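Local coordinates for protein beta-N-acetylhexosaminidase (Bacteroides fragilis, PDB 4PYS) that probably removes terminal beta-linked N-acetylhexosamine from glycoconjugates by hydrolysis, as a family 20 glycoside hydrolase with a TIM-barrel catalytic domain, at residues A[149-154]-A[487-492]; A[194-199]-A[441-446]. All coordinates share one frame; numbering follows the deposited sequence.

Contact 1: residues A[149-154]-A[487-492]; sequences IKKYID and QGYSFG
The phenol OH of Tyr489 donates a hydrogen bond of 2.7 Å to the backbone O of Lys151. This pins the loop after helix 470-486 to helix 146-158, a helix of the family 20 TIM-barrel domain. The carbonyl oxygen lies in the plane of the tyrosine ring, at its edge. Seen from the carbonyl, the donor sits at a C=O...OH angle of 146°. The lysine chain and the tyrosine run alongside one another, pointing opposite ways. CG of Lys151 lies anti to its own N (chi1 167°), and the chain beyond it is fully extended along the ring. Lys151 CG and CE each come to 3.6 Å from Tyr489 CE1. The ammonium group therefore reaches the backbone end of the tyrosine, where Lys151 NZ donates to Gly488 O at 3.1 Å. Asp447 takes the same NZ in a salt bridge. Gly488 has positive phi and closes the preceding helix in a Schellman motif, so the lysine bonds to the backbone just where that helix ends. The ring of Phe451 also meets Tyr489. Asp154 holds salt bridges to Arg216 and Lys49, while its CB packs 3.8 Å from Tyr489 OH.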
loop_
_atom_site.group_PDB
_atom_site.type_symbol
_atom_site.label_atom_id
_atom_site.label_comp_id
_atom_site.label_asym_id
_atom_site.label_seq_id
_atom_site.Cartn_x
_atom_site.Cartn_y
_atom_site.Cartn_z
ATOM N N ILE A 149 4.877 11.554 -1.331
ATOM C CA ILE A 149 3.745 10.651 -1.147
ATOM C C ILE A 149 3.118 10.340 -2.511
ATOM O O ILE A 149 2.839 9.181 -2.835
ATOM C CB ILE A 149 2.678 11.255 -0.215
ATOM C CG1 ILE A 149 3.278 11.598 1.158
ATOM C CG2 ILE A 149 1.483 10.296 -0.080
ATOM C CD1 ILE A 149 3.737 10.361 1.940
ATOM N N LYS A 150 2.924 11.370 -3.333
ATOM C CA LYS A 150 2.358 11.156 -4.673
ATOM C C LYS A 150 3.226 10.238 -5.526
ATOM O O LYS A 150 2.706 9.400 -6.259
ATOM C CB LYS A 150 2.160 12.496 -5.396
ATOM C CG LYS A 150 1.000 13.320 -4.843
ATOM C CD LYS A 150 0.889 14.637 -5.577
ATOM C CE LYS A 150 -0.294 15.443 -5.077
ATOM N NZ LYS A 150 -0.368 16.747 -5.791
ATOM N N LYS A 151 4.542 10.386 -5.420
ATOM C CA LYS A 151 5.473 9.556 -6.188
ATOM C C LYS A 151 5.265 8.073 -5.916
ATOM O O LYS A 151 5.312 7.249 -6.835
ATOM C CB LYS A 151 6.920 9.942 -5.855
ATOM C CG LYS A 151 7.975 8.930 -6.349
ATOM C CD LYS A 151 9.394 9.452 -6.127
ATOM C CE LYS A 151 10.456 8.413 -6.573
ATOM N NZ LYS A 151 11.851 8.954 -6.397
ATOM N N TYR A 152 5.017 7.725 -4.659
ATOM C CA TYR A 152 4.854 6.307 -4.329
ATOM C C TYR A 152 3.447 5.789 -4.577
ATOM O O TYR A 152 3.254 4.595 -4.846
ATOM C CB TYR A 152 5.385 6.018 -2.914
ATOM C CG TYR A 152 6.868 6.244 -2.926
ATOM C CD1 TYR A 152 7.705 5.390 -3.636
ATOM C CD2 TYR A 152 7.430 7.345 -2.301
ATOM C CE1 TYR A 152 9.071 5.613 -3.699
ATOM C CE2 TYR A 152 8.798 7.568 -2.350
ATOM C CZ TYR A 152 9.606 6.707 -3.047
ATOM O OH TYR A 152 10.959 6.954 -3.102
ATOM N N ILE A 153 2.463 6.681 -4.530
ATOM C CA ILE A 153 1.123 6.320 -4.991
ATOM C C ILE A 153 1.171 6.062 -6.500
ATOM O O ILE A 153 0.610 5.080 -7.007
ATOM C CB ILE A 153 0.140 7.450 -4.679
ATOM C CG1 ILE A 153 -0.132 7.481 -3.172
ATOM C CG2 ILE A 153 -1.163 7.286 -5.498
ATOM C CD1 ILE A 153 -0.960 8.684 -2.696
ATOM N N ASP A 154 1.864 6.939 -7.218
ATOM C CA ASP A 154 2.031 6.763 -8.659
ATOM C C ASP A 154 2.764 5.454 -8.950
ATOM O O ASP A 154 2.414 4.729 -9.892
ATOM C CB ASP A 154 2.803 7.958 -9.229
ATOM C CG ASP A 154 2.622 8.124 -10.724
ATOM O OD1 ASP A 154 1.473 8.003 -11.217
ATOM O OD2 ASP A 154 3.636 8.382 -11.409
ATOM N N GLN A 487 11.024 7.215 -15.243
ATOM C CA GLN A 487 9.791 7.606 -14.557
ATOM C C GLN A 487 10.101 8.170 -13.175
ATOM O O GLN A 487 9.188 8.596 -12.462
ATOM C CB GLN A 487 8.810 6.438 -14.427
ATOM C CG GLN A 487 8.629 5.628 -15.705
ATOM C CD GLN A 487 8.359 6.494 -16.914
ATOM O OE1 GLN A 487 7.430 7.314 -16.919
ATOM N NE2 GLN A 487 9.181 6.332 -17.952
ATOM N N GLY A 488 11.382 8.166 -12.800
ATOM C CA GLY A 488 11.829 8.785 -11.560
ATOM C C GLY A 488 12.242 7.822 -10.456
ATOM O O GLY A 488 12.496 8.253 -9.328
ATOM N N TYR A 489 12.332 6.534 -10.770
ATOM C CA TYR A 489 12.638 5.534 -9.747
ATOM C C TYR A 489 14.052 4.975 -9.882
ATOM O O TYR A 489 14.318 4.159 -10.765
ATOM C CB TYR A 489 11.608 4.413 -9.787
ATOM C CG TYR A 489 10.214 4.974 -9.651
ATOM C CD1 TYR A 489 9.718 5.344 -8.403
ATOM C CD2 TYR A 489 9.418 5.189 -10.766
ATOM C CE1 TYR A 489 8.446 5.891 -8.272
ATOM C CE2 TYR A 489 8.144 5.734 -10.643
ATOM C CZ TYR A 489 7.669 6.079 -9.390
ATOM O OH TYR A 489 6.406 6.633 -9.263
ATOM N N SER A 490 14.937 5.406 -8.986
ATOM C CA SER A 490 16.320 4.917 -8.955
ATOM C C SER A 490 16.360 3.486 -8.432
ATOM O O SER A 490 15.590 3.133 -7.548
ATOM C CB SER A 490 17.181 5.807 -8.052
ATOM O OG SER A 490 17.153 7.157 -8.471
ATOM N N PHE A 491 17.253 2.664 -8.976
ATOM C CA PHE A 491 17.403 1.287 -8.516
ATOM C C PHE A 491 18.531 1.118 -7.506
ATOM O O PHE A 491 19.605 1.684 -7.680
ATOM C CB PHE A 491 17.680 0.373 -9.704
ATOM C CG PHE A 491 16.436 -0.055 -10.440
ATOM C CD1 PHE A 491 15.446 0.870 -10.752
ATOM C CD2 PHE A 491 16.274 -1.367 -10.834
ATOM C CE1 PHE A 491 14.301 0.479 -11.429
ATOM C CE2 PHE A 491 15.129 -1.764 -11.518
ATOM C CZ PHE A 491 14.153 -0.842 -11.811
ATOM N N GLY A 492 18.296 0.320 -6.467
ATOM C CA GLY A 492 19.393 -0.133 -5.619
ATOM C C GLY A 492 19.929 -1.455 -6.158
ATOM O O GLY A 492 19.535 -1.865 -7.255
#

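Contact 2: residues A[194-199]-A[441-446]; sequences GPEQQG and VTESMI
Thr442 meets the side chain of Glu196, which crosses it at about a right angle. Thr442 CB lies 3.3 Å from Glu196 OE1. The methyl CG2 of Thr442 touches Pro195 CB at 4.2 Å, a loose apolar contact beside the carboxylate. Glu443 follows and supplies the direct bond. Its backbone N donates to Glu196 OE1 at 3.0 Å, with an N-H...O angle of 162°. The oxygen uses its syn lone pair, on the side of OE2. Glu196 reaches this far because its chain is extended beyond CG (chi2 176°). The side chain of Glu443 passes close by, with CG 3.5 Å from Glu196 OE1. Its own carboxylate is held by Thr148 and the backbone N of Lys145. The two acids still approach, Glu443 OE2 lying 4.5 Å from Glu196 OE1, a likely mild repulsion that the N-H and hydroxyl donors round both carboxylates probably offset. At Ser444 the second oxygen of Glu196 comes into play through a water. This water donates to Glu196 OE2 at 2.7 Å and accepts from Ser444 N at 2.9 Å. The carboxylate thus serves two successive backbone N-H groups, one directly and one through water. Further on, Met445 N, of a selenomethionine, bonds back to Thr442 O. Glu196 itself is presented by a type II beta turn from Gly194 to Gln197, in which it has positive phi. Both segments lie in loops beyond barrel strands: 194-199 follows strand 163-170, by way of strand 173-174 and helix 183-186, and 441-446 follows strand 428-435. The arrangement is loop-to-loop bridging at the rim of a TIM barrel.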
loop_
_atom_site.group_PDB
_atom_site.type_symbol
_atom_site.label_atom_id
_atom_site.label_comp_id
_atom_site.label_asym_id
_atom_site.label_seq_id
_atom_site.Cartn_x
_atom_site.Cartn_y
_atom_site.Cartn_z
ATOM N N GLY A 194 15.230 14.474 14.461
ATOM C CA GLY A 194 16.186 14.147 13.420
ATOM C C GLY A 194 15.798 14.709 12.069
ATOM O O GLY A 194 14.731 15.308 11.931
ATOM N N PRO A 195 16.665 14.512 11.063
ATOM C CA PRO A 195 16.442 14.983 9.695
ATOM C C PRO A 195 15.098 14.532 9.163
ATOM O O PRO A 195 14.781 13.341 9.234
ATOM C CB PRO A 195 17.558 14.290 8.910
ATOM C CG PRO A 195 18.662 14.135 9.908
ATOM C CD PRO A 195 17.964 13.826 11.206
ATOM N N GLU A 196 14.328 15.477 8.637
ATOM C CA GLU A 196 13.034 15.186 8.029
ATOM C C GLU A 196 12.044 14.510 8.982
ATOM O O GLU A 196 11.199 13.743 8.539
ATOM C CB GLU A 196 13.197 14.358 6.740
ATOM C CG GLU A 196 14.002 15.086 5.661
ATOM C CD GLU A 196 14.246 14.244 4.416
ATOM O OE1 GLU A 196 13.627 13.168 4.276
ATOM O OE2 GLU A 196 15.067 14.667 3.572
ATOM N N GLN A 197 12.125 14.802 10.282
ATOM C CA GLN A 197 11.172 14.193 11.215
ATOM C C GLN A 197 10.046 15.141 11.650
ATOM O O GLN A 197 9.226 14.785 12.499
ATOM C CB GLN A 197 11.889 13.587 12.425
ATOM C CG GLN A 197 12.648 12.297 12.078
ATOM C CD GLN A 197 13.138 11.545 13.302
ATOM O OE1 GLN A 197 13.692 12.134 14.225
ATOM N NE2 GLN A 197 12.946 10.229 13.306
ATOM N N GLN A 198 9.991 16.327 11.048
ATOM C CA GLN A 198 9.000 17.336 11.436
ATOM C C GLN A 198 8.008 17.597 10.307
ATOM O O GLN A 198 8.400 17.740 9.149
ATOM C CB GLN A 198 9.679 18.648 11.846
ATOM C CG GLN A 198 10.798 18.494 12.874
ATOM C CD GLN A 198 12.094 17.981 12.256
ATOM O OE1 GLN A 198 12.388 18.244 11.087
ATOM N NE2 GLN A 198 12.863 17.225 13.036
ATOM N N GLY A 199 6.720 17.643 10.640
ATOM C CA GLY A 199 5.711 18.016 9.664
ATOM C C GLY A 199 4.509 17.098 9.668
ATOM O O GLY A 199 4.588 15.976 10.167
ATOM N N VAL A 441 15.608 6.736 7.723
ATOM C CA VAL A 441 15.511 6.639 6.269
ATOM C C VAL A 441 14.812 7.881 5.711
ATOM O O VAL A 441 13.591 8.005 5.782
ATOM C CB VAL A 441 14.761 5.365 5.839
ATOM C CG1 VAL A 441 14.583 5.319 4.309
ATOM C CG2 VAL A 441 15.510 4.128 6.329
ATOM N N THR A 442 15.600 8.804 5.172
ATOM C CA THR A 442 15.079 10.045 4.620
ATOM C C THR A 442 14.609 9.785 3.194
ATOM O O THR A 442 14.783 8.683 2.677
ATOM C CB THR A 442 16.162 11.123 4.599
ATOM O OG1 THR A 442 17.265 10.643 3.824
ATOM C CG2 THR A 442 16.642 11.437 6.011
ATOM N N GLU A 443 14.016 10.789 2.557
ATOM C CA GLU A 443 13.414 10.586 1.231
ATOM C C GLU A 443 14.425 10.098 0.187
ATOM O O GLU A 443 14.094 9.266 -0.670
ATOM C CB GLU A 443 12.775 11.885 0.731
ATOM C CG GLU A 443 11.567 12.349 1.541
ATOM C CD GLU A 443 10.858 13.523 0.899
ATOM O OE1 GLU A 443 10.940 13.665 -0.339
ATOM O OE2 GLU A 443 10.215 14.300 1.631
ATOM N N SER A 444 15.640 10.635 0.249
ATOM C CA SER A 444 16.681 10.294 -0.734
ATOM C C SER A 444 17.167 8.849 -0.603
ATOM O O SER A 444 17.924 8.355 -1.454
ATOM C CB SER A 444 17.869 11.235 -0.587
ATOM O OG SER A 444 18.487 11.063 0.678
HETATM N N MSE A 445 16.738 8.181 0.467
HETATM C CA MSE A 445 17.190 6.819 0.781
HETATM C C MSE A 445 16.152 5.768 0.447
HETATM O O MSE A 445 16.406 4.560 0.558
HETATM C CB MSE A 445 17.572 6.724 2.263
HETATM C CG MSE A 445 18.811 7.497 2.609
HETATM SE SE MSE A 445 19.025 7.712 4.534
HETATM C CE MSE A 445 18.991 5.886 5.033
ATOM N N ILE A 446 14.976 6.207 0.015
ATOM C CA ILE A 446 13.884 5.264 -0.197
ATOM C C ILE A 446 14.051 4.371 -1.435
ATOM O O ILE A 446 13.939 3.148 -1.331
ATOM C CB ILE A 446 12.522 5.977 -0.237
ATOM C CG1 ILE A 446 12.253 6.668 1.106
ATOM C CG2 ILE A 446 11.410 4.990 -0.563
ATOM C CD1 ILE A 446 10.983 7.534 1.140
HETATM O O HOH W 1 16.210 13.129 1.715
#

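Contact 1 is partly buried and contact 2 lies at the surface, with their centres about 15 Å apart. Both involve the catalytic barrel domain, but contact 1 joins a helix to a loop and contact 2 joins two loops. Their polar chemistry is reversed. In contact 1 side-chain donors, a phenol and an ammonium group, donate to backbone carbonyls. In contact 2 a side-chain carboxylate accepts from backbone N-H groups, partly through water. They share surroundings: Glu443 of contact 2 bonds to Thr148, on the same helix 146-158 that contact 1 uses. They also touch directly, with Tyr152 packing against Ile446.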